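Local coordinates for protein signal recognition particle subunit SRP68 (Chaetomium thermophilum, PDB 4P3G) that probably binds and remodels the 7S RNA of the signal recognition particle, which targets nascent secretory and membrane proteins to the endoplasmic reticulum, at residues A[13-18]-A[77-81]; A[84-90]-A[108-113]; A[147-152]-A[166-170]; A[160-164]-A[200-205]; A[171-175]-A[186-190]. All blocks are in the same frame, centred on the assembly; numbering follows the deposited sequence.

Contact 1: residues A[13-18]-A[77-81]; sequences FVVTSR and LLTAE
F13 is the bump and L77 with L78 the hollow at one end of this crossing between segments 13-18 and 77-81, of helices 10-21 and 71-93. The short axes pass 11.0 Å apart at an angle of 54°, so large side chains have to bridge the gap. With its CG anti to the backbone N (chi1 172°), the phenyl ring of F13 leans toward the other helix. F13 CD2 lies 3.4 Å from L77 CD1, a methyl that comes in obliquely, while L78 CD2 sits at the edge of the ring, near its plane, 3.6 Å from F13 CZ. Next to F13 in the chain, V14 meets E81, one turn beyond L77: V14 CG1 rests against the carboxylate, 3.4 Å from E81 OE1, and V14 CG2 also touches E81 CG. The E81 chain is bent at chi2, and its carboxylate ends opposite the extended arm of R18. There the guanidinium and carboxylate planes are 18° apart, almost coplanar, and R18 NE gives a nearly straight 3.2 Å bond to the syn lone pair of E81 OE1. A second, weak bond runs from R18 NH2 to E81 OE2 at 3.4 Å. The buried carboxylate is further gripped by the hydroxyls of Y30 at OE1 and Y145 at OE2, which together with the arginine would probably favour its charged form. Around the crossing, helix 27-44 supplies Y30 and L38, helix 136-156 brings Y145 against V14 and L77, and helix 103-128 backs L77 with L123.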
# COMPACT_ATOMS: atom_id res chain seq x y z
N PHE A 13 24.38 10.21 19.18
CA PHE A 13 24.93 11.50 19.56
C PHE A 13 24.02 12.65 19.09
O PHE A 13 23.75 13.59 19.84
CB PHE A 13 26.32 11.70 18.95
CG PHE A 13 26.86 13.09 19.13
CD1 PHE A 13 27.45 13.46 20.33
CD2 PHE A 13 26.77 14.03 18.11
CE1 PHE A 13 27.95 14.73 20.51
CE2 PHE A 13 27.26 15.32 18.28
CZ PHE A 13 27.85 15.67 19.48
N VAL A 14 23.56 12.59 17.85
CA VAL A 14 22.71 13.64 17.30
C VAL A 14 21.38 13.76 18.03
O VAL A 14 21.01 14.85 18.45
CB VAL A 14 22.45 13.45 15.80
CG1 VAL A 14 21.30 14.31 15.33
CG2 VAL A 14 23.70 13.76 15.01
N VAL A 15 20.65 12.66 18.16
CA VAL A 15 19.36 12.69 18.87
C VAL A 15 19.52 13.17 20.33
O VAL A 15 18.67 13.91 20.83
CB VAL A 15 18.65 11.31 18.84
CG1 VAL A 15 17.52 11.26 19.85
CG2 VAL A 15 18.14 11.02 17.45
N THR A 16 20.62 12.79 20.99
CA THR A 16 20.87 13.22 22.35
C THR A 16 20.99 14.74 22.44
O THR A 16 20.34 15.37 23.27
CB THR A 16 22.15 12.61 22.90
OG1 THR A 16 21.96 11.21 23.11
CG2 THR A 16 22.54 13.27 24.23
N SER A 17 21.79 15.33 21.56
CA SER A 17 22.00 16.77 21.58
C SER A 17 20.69 17.51 21.33
O SER A 17 20.43 18.53 21.97
CB SER A 17 23.00 17.19 20.51
OG SER A 17 24.23 16.53 20.70
N ARG A 18 19.87 16.97 20.44
CA ARG A 18 18.61 17.62 20.11
C ARG A 18 17.73 17.56 21.35
O ARG A 18 17.15 18.57 21.76
CB ARG A 18 17.95 16.93 18.93
CG ARG A 18 18.70 17.09 17.64
CD ARG A 18 17.87 16.56 16.52
NE ARG A 18 18.55 16.56 15.23
CZ ARG A 18 18.02 16.06 14.12
NH1 ARG A 18 16.81 15.50 14.14
NH2 ARG A 18 18.70 16.11 12.99
N LEU A 77 29.77 16.36 13.26
CA LEU A 77 28.40 16.29 13.72
C LEU A 77 27.93 17.67 14.18
O LEU A 77 26.88 18.17 13.76
CB LEU A 77 28.31 15.28 14.86
CG LEU A 77 28.53 13.87 14.30
CD1 LEU A 77 28.28 12.79 15.35
CD2 LEU A 77 27.72 13.63 13.03
N LEU A 78 28.73 18.30 15.03
CA LEU A 78 28.40 19.62 15.57
C LEU A 78 28.24 20.60 14.42
O LEU A 78 27.37 21.47 14.44
CB LEU A 78 29.48 20.10 16.54
CG LEU A 78 29.58 19.21 17.79
CD1 LEU A 78 30.73 19.62 18.73
CD2 LEU A 78 28.25 19.15 18.52
N THR A 79 29.10 20.45 13.42
CA THR A 79 29.04 21.35 12.29
C THR A 79 27.75 21.18 11.54
O THR A 79 27.06 22.16 11.26
CB THR A 79 30.22 21.10 11.34
OG1 THR A 79 31.45 21.20 12.09
CG2 THR A 79 30.23 22.15 10.26
N ALA A 80 27.40 19.94 11.24
CA ALA A 80 26.17 19.63 10.50
C ALA A 80 24.94 19.99 11.33
O ALA A 80 23.97 20.59 10.83
CB ALA A 80 26.15 18.17 10.11
N GLU A 81 24.98 19.61 12.61
CA GLU A 81 23.86 19.85 13.49
C GLU A 81 23.58 21.34 13.67
O GLU A 81 22.43 21.75 13.89
CB GLU A 81 24.09 19.19 14.85
CG GLU A 81 23.75 17.73 14.87
CD GLU A 81 22.28 17.47 14.62
OE1 GLU A 81 21.50 17.66 15.58
OE2 GLU A 81 21.91 17.10 13.47

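Contact 2: residues A[84-90]-A[108-113]; sequences WAHAMAM and HIVSRL
W84 meets L113 at the start of this antiparallel pairing of segments 84-90 and 108-113, of helices 71-93 and 103-128, whose short axes approach to 8.1 Å with their directions 157° apart. Although the W84 side chain leaves the backbone away from the partner, its CD1 still comes 3.8 Å from L113 CD2, the methyl arriving obliquely; M88 CG of the same helix lies over the ring. H86 follows on the other flank. Its imidazole lies against the aliphatic part of R112, H86 CD2 3.8 Å from R112 CG, and H86 NE2 is 3.6 Å from H108 CE1. The two imidazole planes stand nearly perpendicular, at 89°, without forming a stack. Closest to the partner backbone is A87, with A87 CA 4.6 Å from I109 CA. The small A87 side chain is consistent with this close approach: A87 CB touches I109 O at 3.6 Å and is also packed by R112 CB and L113 CG. M88, a selenomethionine, then sends its CE back toward L113 CD2, a looser touch at 4.3 Å. M90, also selenomethionine, ends the walk. Its CB abuts the CG1 and CD1 of I109. M90 SE lies beside the H108 ring, oblique to it and 3.4 Å from H108 ND1, and the bend at chi3 (68°) folds CE back to ND1 as well. Helices 71-93 and 103-128, consecutive and antiparallel, form a helical hairpin, as in the tetratricopeptide-like repeats of this RNA-binding domain.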
# COMPACT_ATOMS: atom_id res chain seq x y z
N TRP A 84 21.52 22.59 10.82
CA TRP A 84 20.20 22.05 11.01
C TRP A 84 19.41 22.94 11.97
O TRP A 84 18.23 23.25 11.75
CB TRP A 84 20.30 20.63 11.56
CG TRP A 84 18.97 19.97 11.71
CD1 TRP A 84 18.26 19.35 10.72
CD2 TRP A 84 18.18 19.87 12.90
NE1 TRP A 84 17.08 18.87 11.23
CE2 TRP A 84 17.01 19.17 12.57
CE3 TRP A 84 18.35 20.32 14.22
CZ2 TRP A 84 16.01 18.91 13.50
CZ3 TRP A 84 17.36 20.04 15.15
CH2 TRP A 84 16.20 19.35 14.79
N ALA A 85 20.08 23.34 13.05
CA ALA A 85 19.47 24.15 14.10
C ALA A 85 19.04 25.50 13.52
O ALA A 85 17.92 25.99 13.75
CB ALA A 85 20.45 24.36 15.23
N HIS A 86 19.93 26.08 12.74
CA HIS A 86 19.69 27.37 12.15
C HIS A 86 18.47 27.25 11.23
O HIS A 86 17.58 28.11 11.23
CB HIS A 86 20.95 27.86 11.44
CG HIS A 86 20.87 29.27 10.95
ND1 HIS A 86 19.84 30.12 11.28
CD2 HIS A 86 21.68 29.97 10.12
CE1 HIS A 86 20.01 31.27 10.67
NE2 HIS A 86 21.12 31.21 9.96
N ALA A 87 18.43 26.19 10.44
CA ALA A 87 17.32 25.96 9.53
C ALA A 87 16.03 25.75 10.31
O ALA A 87 14.99 26.31 9.94
CB ALA A 87 17.60 24.80 8.64
N MSE A 88 16.08 24.99 11.40
CA MSE A 88 14.87 24.69 12.16
C MSE A 88 14.36 25.90 12.93
O MSE A 88 13.16 26.03 13.16
CB MSE A 88 15.09 23.55 13.15
CG MSE A 88 15.19 22.16 12.51
SE MSE A 88 13.71 21.64 11.36
CE MSE A 88 14.41 22.14 9.60
N ALA A 89 15.29 26.77 13.32
CA ALA A 89 14.95 27.99 14.04
C ALA A 89 14.21 29.00 13.17
O ALA A 89 13.24 29.61 13.62
CB ALA A 89 16.20 28.62 14.61
N MSE A 90 14.64 29.19 11.93
CA MSE A 90 13.93 30.10 11.03
C MSE A 90 12.55 29.56 10.70
O MSE A 90 11.56 30.29 10.71
CB MSE A 90 14.72 30.33 9.74
CG MSE A 90 16.12 30.78 10.00
SE MSE A 90 17.12 31.06 8.37
CE MSE A 90 16.17 32.58 7.68
N HIS A 108 17.20 30.23 2.19
CA HIS A 108 18.23 30.24 3.23
C HIS A 108 18.10 29.00 4.13
O HIS A 108 19.09 28.40 4.55
CB HIS A 108 18.14 31.52 4.05
CG HIS A 108 19.31 31.75 4.96
ND1 HIS A 108 19.20 32.45 6.14
CD2 HIS A 108 20.62 31.39 4.85
CE1 HIS A 108 20.39 32.50 6.73
NE2 HIS A 108 21.26 31.87 5.97
N ILE A 109 16.86 28.64 4.44
CA ILE A 109 16.57 27.43 5.20
C ILE A 109 17.07 26.20 4.45
O ILE A 109 17.69 25.32 5.03
CB ILE A 109 15.08 27.31 5.46
CG1 ILE A 109 14.68 28.36 6.50
CG2 ILE A 109 14.75 25.95 5.98
CD1 ILE A 109 13.24 28.35 6.84
N VAL A 110 16.81 26.15 3.16
CA VAL A 110 17.26 25.03 2.36
C VAL A 110 18.78 24.99 2.28
O VAL A 110 19.36 23.91 2.41
CB VAL A 110 16.63 25.07 0.97
CG1 VAL A 110 17.34 24.12 0.04
CG2 VAL A 110 15.15 24.71 1.07
N SER A 111 19.43 26.16 2.12
CA SER A 111 20.90 26.29 2.10
C SER A 111 21.59 25.66 3.29
O SER A 111 22.65 25.06 3.16
CB SER A 111 21.33 27.74 2.09
OG SER A 111 21.01 28.38 0.89
N ARG A 112 20.98 25.85 4.45
CA ARG A 112 21.50 25.36 5.71
C ARG A 112 21.46 23.87 5.72
O ARG A 112 22.47 23.21 5.96
CB ARG A 112 20.70 25.90 6.90
CG ARG A 112 21.26 27.15 7.57
CD ARG A 112 21.89 28.10 6.58
NE ARG A 112 23.34 27.92 6.52
CZ ARG A 112 24.09 28.35 5.52
NH1 ARG A 112 23.53 28.98 4.48
NH2 ARG A 112 25.41 28.15 5.54
N LEU A 113 20.28 23.34 5.44
CA LEU A 113 20.08 21.91 5.39
C LEU A 113 20.95 21.23 4.33
O LEU A 113 21.51 20.17 4.58
CB LEU A 113 18.62 21.63 5.11
CG LEU A 113 17.67 21.99 6.23
CD1 LEU A 113 16.29 21.73 5.71
CD2 LEU A 113 17.95 21.14 7.43

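Contact 3: residues A[147-152]-A[166-170]; sequences ALLRGA and SYAIC. With PO4 (phosphate ion), chain E.
G151 CA lies over one face of the Y167 ring, where segments 147-152 and 166-170, of helices 136-156 and 160-181, come close. The CA is 3.9 Å from the centroid of the Y167 ring and 14° off its normal, a CH-pi contact. Y167 extends along the partner backbone as far as A152, and Y167 OH lies 3.2 Å from A152 N, though the angle rules out a hydrogen bond. Beside the glycine, S166 CB packs 3.4 Å from A147 O, and its OG touches R150 CG. At the other end A147 CB presses on C170 CB at 3.5 Å. The sulfur of C170, placed between the backbone N and the carbonyl carbon (chi1 76°), turns back toward L148 CA. Small residues on both segments accompany an approach of the short axes to 7.8 Å at 156°, the antiparallel hairpin geometry expected of a tetratricopeptide-like array. Further out, R150 leaves the interface by bends at chi2 and chi3, and its NE forms a salt bridge with E121 of helix 103-128. R150 NH1 binds O1 of a phosphate ion, probably from the crystallisation liquor, at 3.2 Å; NH2 adds weak bonds to O1 and O2. Helix 186-205 lies behind the other flank, bringing I194 to L148 and C170 and setting S197 and M198 against the Y167 ring.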
# COMPACT_ATOMS: atom_id res chain seq x y z
N ALA A 147 21.31 10.40 5.09
CA ALA A 147 20.11 10.30 4.27
C ALA A 147 19.02 11.11 4.91
O ALA A 147 18.22 11.73 4.23
CB ALA A 147 19.68 8.85 4.13
N LEU A 148 19.07 11.16 6.24
CA LEU A 148 18.10 11.88 7.05
C LEU A 148 18.18 13.38 6.80
O LEU A 148 17.15 14.07 6.63
CB LEU A 148 18.36 11.60 8.53
CG LEU A 148 17.45 12.26 9.58
CD1 LEU A 148 16.12 11.53 9.61
CD2 LEU A 148 18.07 12.36 10.99
N LEU A 149 19.40 13.90 6.82
CA LEU A 149 19.55 15.33 6.61
C LEU A 149 19.22 15.66 5.16
O LEU A 149 18.59 16.68 4.89
CB LEU A 149 20.97 15.79 6.96
CG LEU A 149 21.31 15.82 8.44
CD1 LEU A 149 22.60 16.60 8.69
CD2 LEU A 149 20.17 16.36 9.25
N ARG A 150 19.64 14.80 4.23
CA ARG A 150 19.39 15.07 2.82
C ARG A 150 17.88 15.03 2.56
O ARG A 150 17.36 15.76 1.72
CB ARG A 150 20.13 14.08 1.93
CG ARG A 150 19.82 14.22 0.46
CD ARG A 150 20.20 15.55 -0.05
NE ARG A 150 21.64 15.75 0.04
CZ ARG A 150 22.24 16.92 -0.22
NH1 ARG A 150 21.50 17.96 -0.58
NH2 ARG A 150 23.56 17.04 -0.12
N GLY A 151 17.18 14.15 3.28
CA GLY A 151 15.74 14.10 3.21
C GLY A 151 15.08 15.40 3.67
O GLY A 151 14.16 15.90 3.03
N ALA A 152 15.56 15.94 4.79
CA ALA A 152 15.04 17.19 5.34
C ALA A 152 15.23 18.33 4.35
O ALA A 152 14.35 19.17 4.15
CB ALA A 152 15.74 17.51 6.63
N SER A 166 15.63 9.85 -0.44
CA SER A 166 16.53 9.90 0.72
C SER A 166 15.95 9.24 1.94
O SER A 166 16.61 8.43 2.59
CB SER A 166 16.91 11.33 1.09
OG SER A 166 17.81 11.85 0.15
N TYR A 167 14.70 9.57 2.23
CA TYR A 167 14.05 9.06 3.42
C TYR A 167 13.87 7.55 3.38
O TYR A 167 13.89 6.88 4.42
CB TYR A 167 12.70 9.76 3.60
CG TYR A 167 12.76 11.08 4.31
CD1 TYR A 167 13.45 11.23 5.50
CD2 TYR A 167 12.14 12.20 3.78
CE1 TYR A 167 13.50 12.43 6.16
CE2 TYR A 167 12.18 13.43 4.43
CZ TYR A 167 12.86 13.54 5.62
OH TYR A 167 12.92 14.76 6.27
N ALA A 168 13.69 7.02 2.17
CA ALA A 168 13.55 5.58 2.02
C ALA A 168 14.85 4.93 2.45
O ALA A 168 14.83 3.97 3.23
CB ALA A 168 13.19 5.21 0.60
N ILE A 169 15.99 5.48 2.00
CA ILE A 169 17.26 4.90 2.39
C ILE A 169 17.38 4.90 3.92
O ILE A 169 17.64 3.86 4.52
CB ILE A 169 18.48 5.66 1.84
CG1 ILE A 169 18.49 5.77 0.32
CG2 ILE A 169 19.76 5.08 2.41
CD1 ILE A 169 18.49 4.50 -0.34
N CYS A 170 17.17 6.04 4.58
CA CYS A 170 17.43 6.04 6.02
C CYS A 170 16.42 5.25 6.84
O CYS A 170 16.76 4.63 7.85
CB CYS A 170 17.59 7.45 6.62
SG CYS A 170 16.14 8.42 6.86
P PO4 E . 23.94 19.85 -2.41
O1 PO4 E . 23.58 20.33 -1.03
O2 PO4 E . 24.26 18.37 -2.37
O3 PO4 E . 25.14 20.61 -2.93
O4 PO4 E . 22.77 20.11 -3.34

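Contact 4: residues A[160-164]-A[200-205]; sequences WGACL and FAAYQA
W160 is the knob of this contact between segments 160-164 and 200-205, of helices 160-181 and 186-205, its side chain seated among F200, A201, Q204 and A205. Packing is tightest over the indole face. Q204 CB sits 3.3 Å from the centroid of the W160 five-membered ring and almost exactly on its normal, 4° off, in a CH-pi contact, and Q204 CG continues over the six-membered ring toward CZ2. With CG anti to the carbonyl carbon, the tryptophan is swung across, and W160 CE3 rests 3.8 Å from A201 CB. That alanine methyl is shared: C163 SG meets it, and so does L164 CD2, at 3.8 Å from A201 CB. L164 belongs to this buried packing, its CD1 lying 3.8 Å from A202 CA. The more exposed side, by contrast, holds F200 and the polar end of Q204, whose chain is bent at chi2. F200 comes to the indole there with its edge, F200 CE2 lying 3.5 Å from W160 CH2; the planes stand at 73° in an offset edge-to-face pair. The short helix axes, 9.0 Å apart, run antiparallel at 143°. Helix 136-156 closes one side, with F155 edge-to-face against W160 and L154 on C163, and A220 and I216 of a second subunit pack on L164 and A202.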
# COMPACT_ATOMS: atom_id res chain seq x y z
N TRP A 160 9.35 16.76 -3.62
CA TRP A 160 8.81 15.59 -2.93
C TRP A 160 9.36 14.24 -3.35
O TRP A 160 9.63 13.40 -2.50
CB TRP A 160 7.29 15.56 -3.04
CG TRP A 160 6.67 16.86 -2.67
CD1 TRP A 160 5.94 17.68 -3.48
CD2 TRP A 160 6.73 17.52 -1.40
NE1 TRP A 160 5.52 18.78 -2.79
CE2 TRP A 160 6.01 18.72 -1.51
CE3 TRP A 160 7.33 17.20 -0.17
CZ2 TRP A 160 5.87 19.62 -0.45
CZ3 TRP A 160 7.18 18.09 0.89
CH2 TRP A 160 6.44 19.28 0.75
N GLY A 161 9.51 14.01 -4.64
CA GLY A 161 10.03 12.72 -5.06
C GLY A 161 11.43 12.44 -4.56
O GLY A 161 11.67 11.44 -3.90
N ALA A 162 12.34 13.38 -4.81
CA ALA A 162 13.74 13.19 -4.47
C ALA A 162 13.90 12.96 -2.98
O ALA A 162 14.72 12.15 -2.55
CB ALA A 162 14.54 14.40 -4.89
N CYS A 163 13.10 13.67 -2.21
CA CYS A 163 13.13 13.62 -0.76
C CYS A 163 12.73 12.22 -0.28
O CYS A 163 13.23 11.72 0.74
CB CYS A 163 12.22 14.72 -0.20
SG CYS A 163 11.00 14.23 1.05
N LEU A 164 11.79 11.62 -1.01
CA LEU A 164 11.31 10.29 -0.70
C LEU A 164 12.42 9.29 -0.93
O LEU A 164 12.53 8.32 -0.19
CB LEU A 164 10.08 9.94 -1.50
CG LEU A 164 8.86 10.63 -0.94
CD1 LEU A 164 7.64 10.33 -1.79
CD2 LEU A 164 8.66 10.16 0.47
N PHE A 200 3.74 12.59 4.50
CA PHE A 200 3.39 13.88 3.95
C PHE A 200 3.88 14.03 2.52
O PHE A 200 3.12 14.42 1.62
CB PHE A 200 3.97 14.99 4.82
CG PHE A 200 3.57 16.36 4.39
CD1 PHE A 200 2.35 16.89 4.74
CD2 PHE A 200 4.43 17.13 3.61
CE1 PHE A 200 1.98 18.15 4.32
CE2 PHE A 200 4.08 18.40 3.19
CZ PHE A 200 2.84 18.92 3.56
N ALA A 201 5.16 13.74 2.32
CA ALA A 201 5.75 13.87 1.00
C ALA A 201 5.09 12.92 0.01
O ALA A 201 4.95 13.24 -1.17
CB ALA A 201 7.24 13.62 1.05
N ALA A 202 4.70 11.73 0.47
CA ALA A 202 4.07 10.77 -0.42
C ALA A 202 2.69 11.32 -0.81
O ALA A 202 2.30 11.28 -1.97
CB ALA A 202 3.95 9.42 0.25
N TYR A 203 2.00 11.89 0.16
CA TYR A 203 0.75 12.55 -0.12
C TYR A 203 0.93 13.66 -1.15
O TYR A 203 0.18 13.74 -2.12
CB TYR A 203 0.17 13.16 1.14
CG TYR A 203 -1.05 13.98 0.85
CD1 TYR A 203 -2.24 13.36 0.45
CD2 TYR A 203 -1.00 15.37 0.89
CE1 TYR A 203 -3.35 14.10 0.15
CE2 TYR A 203 -2.11 16.11 0.59
CZ TYR A 203 -3.29 15.48 0.21
OH TYR A 203 -4.41 16.24 -0.09
N GLN A 204 1.93 14.52 -0.96
CA GLN A 204 2.15 15.61 -1.91
C GLN A 204 2.48 15.10 -3.28
O GLN A 204 2.03 15.65 -4.28
CB GLN A 204 3.29 16.52 -1.46
CG GLN A 204 3.03 17.24 -0.17
CD GLN A 204 1.92 18.24 -0.32
OE1 GLN A 204 1.57 18.65 -1.43
NE2 GLN A 204 1.33 18.64 0.80
N ALA A 205 3.23 14.01 -3.33
CA ALA A 205 3.66 13.47 -4.60
C ALA A 205 2.57 12.64 -5.27
O ALA A 205 2.75 12.17 -6.40
CB ALA A 205 4.94 12.66 -4.41

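Contact 5: residues A[171-175]-A[186-190]; sequences RIIYT and FKELL
Y174 and L190 bury more surface here than any other residue, with F186 third, and these three explain most of the packing between segments 171-175 and 186-190, of helices 160-181 and 186-205. The short axes are 10.1 Å apart and run antiparallel at 153°, a gap wide enough for whole side chains to interleave. Y174 has its CG anti to the carbonyl carbon (chi1 -83°), which brings the phenol against F186 at its rim and L189 over a face. F186 meets it rim to rim, Y174 CD1 lying 3.4 Å from F186 CD1, and neither ring lies over the face of the other. L189 CD2 instead lies above the Y174 ring, 4.2 Å from the centroid. L190 comes in at the base of the tyrosine, where L190 CD2 is 3.6 Å from Y174 CB, and the same methyl spans R171 CG and T175 OG1. The threonine hydroxyl is turned inward along its own helix, giving a 2.8 Å bond from T175 OG1 to R171 O, which also accepts from T175 N on the opposite face of the carbonyl. T11 of helix 10-21 also touches both aromatic rings. Between the two segments the contacts are apolar, and cohesion there rests on the fit of rings and methyls, while R171 NE makes a salt bridge to D195 further along helix 186-205.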
# COMPACT_ATOMS: atom_id res chain seq x y z
N ARG A 171 15.17 5.24 6.39
CA ARG A 171 14.18 4.45 7.08
C ARG A 171 14.51 2.96 7.05
O ARG A 171 14.37 2.25 8.06
CB ARG A 171 12.81 4.66 6.45
CG ARG A 171 11.78 3.72 7.05
CD ARG A 171 10.44 4.15 6.65
NE ARG A 171 9.45 3.75 7.63
CZ ARG A 171 8.71 2.66 7.52
NH1 ARG A 171 8.87 1.86 6.48
NH2 ARG A 171 7.81 2.39 8.45
N ILE A 172 14.97 2.50 5.89
CA ILE A 172 15.28 1.08 5.75
C ILE A 172 16.41 0.72 6.70
O ILE A 172 16.29 -0.21 7.49
CB ILE A 172 15.62 0.75 4.30
CG1 ILE A 172 14.34 0.82 3.45
CG2 ILE A 172 16.22 -0.61 4.22
CD1 ILE A 172 14.58 0.81 1.97
N ILE A 173 17.49 1.50 6.66
CA ILE A 173 18.64 1.29 7.52
C ILE A 173 18.26 1.45 8.99
O ILE A 173 18.61 0.60 9.81
CB ILE A 173 19.75 2.27 7.16
CG1 ILE A 173 20.21 2.01 5.72
CG2 ILE A 173 20.93 2.16 8.14
CD1 ILE A 173 21.42 2.80 5.31
N TYR A 174 17.52 2.50 9.32
CA TYR A 174 17.14 2.72 10.72
C TYR A 174 16.23 1.63 11.27
O TYR A 174 16.36 1.22 12.42
CB TYR A 174 16.48 4.06 10.90
CG TYR A 174 17.44 5.21 11.06
CD1 TYR A 174 18.58 5.11 11.86
CD2 TYR A 174 17.20 6.39 10.39
CE1 TYR A 174 19.42 6.18 11.98
CE2 TYR A 174 18.02 7.44 10.50
CZ TYR A 174 19.13 7.35 11.30
OH TYR A 174 19.93 8.46 11.35
N THR A 175 15.33 1.15 10.42
CA THR A 175 14.45 0.09 10.86
C THR A 175 15.26 -1.12 11.26
O THR A 175 14.93 -1.82 12.21
CB THR A 175 13.44 -0.28 9.78
OG1 THR A 175 12.51 0.80 9.62
CG2 THR A 175 12.70 -1.50 10.18
N PHE A 186 16.07 4.81 17.97
CA PHE A 186 15.77 4.69 16.54
C PHE A 186 14.26 4.61 16.28
O PHE A 186 13.79 5.19 15.30
CB PHE A 186 16.48 3.49 15.96
CG PHE A 186 17.97 3.56 16.07
CD1 PHE A 186 18.71 4.33 15.20
CD2 PHE A 186 18.64 2.83 17.06
CE1 PHE A 186 20.10 4.39 15.32
CE2 PHE A 186 20.03 2.88 17.18
CZ PHE A 186 20.76 3.66 16.31
N LYS A 187 13.50 3.91 17.13
CA LYS A 187 12.06 3.89 16.94
C LYS A 187 11.49 5.31 17.11
O LYS A 187 10.68 5.73 16.28
CB LYS A 187 11.34 2.93 17.89
CG LYS A 187 11.60 1.47 17.59
CD LYS A 187 10.68 0.53 18.37
CE LYS A 187 10.90 -0.94 17.96
NZ LYS A 187 10.04 -1.91 18.73
N GLU A 188 11.99 6.07 18.08
CA GLU A 188 11.47 7.42 18.25
C GLU A 188 11.80 8.22 17.02
O GLU A 188 10.96 8.95 16.51
CB GLU A 188 12.06 8.13 19.47
CG GLU A 188 11.74 7.47 20.80
CD GLU A 188 12.48 8.12 21.97
OE1 GLU A 188 13.35 8.98 21.73
OE2 GLU A 188 12.19 7.74 23.13
N LEU A 189 13.01 8.08 16.51
CA LEU A 189 13.38 8.85 15.34
C LEU A 189 12.53 8.44 14.11
O LEU A 189 12.08 9.31 13.35
CB LEU A 189 14.86 8.69 15.05
CG LEU A 189 15.41 9.63 13.98
CD1 LEU A 189 15.24 11.10 14.39
CD2 LEU A 189 16.86 9.33 13.67
N LEU A 190 12.28 7.14 13.94
CA LEU A 190 11.45 6.64 12.84
C LEU A 190 10.02 7.14 13.03
O LEU A 190 9.37 7.64 12.10
CB LEU A 190 11.43 5.11 12.85
CG LEU A 190 12.70 4.34 12.41
CD1 LEU A 190 12.66 2.92 12.89
CD2 LEU A 190 12.85 4.41 10.91

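Overall arrangement
The five contacts show how one all-helical domain is assembled from helix pairings, most of them between chain neighbours. Contacts 1 and 2 share helix 71-93, their centres about 14 Å apart, and meet where the R18 guanidinium makes a cation-pi contact with W84. L149, on helix 136-156, touches both residues and so links contact 3 to them. Contacts 3, 4 and 5 are strung along helix 160-181; the centre of contact 3 lies about 12 Å from that of contact 4 and about 11 Å from that of contact 5. Contacts 4 and 5 both join helices 160-181 and 186-205, the contact centres about 18 Å apart. Contacts 2 and 5 lie on opposite sides of the chain's centre. The phosphate is bound beside contact 3.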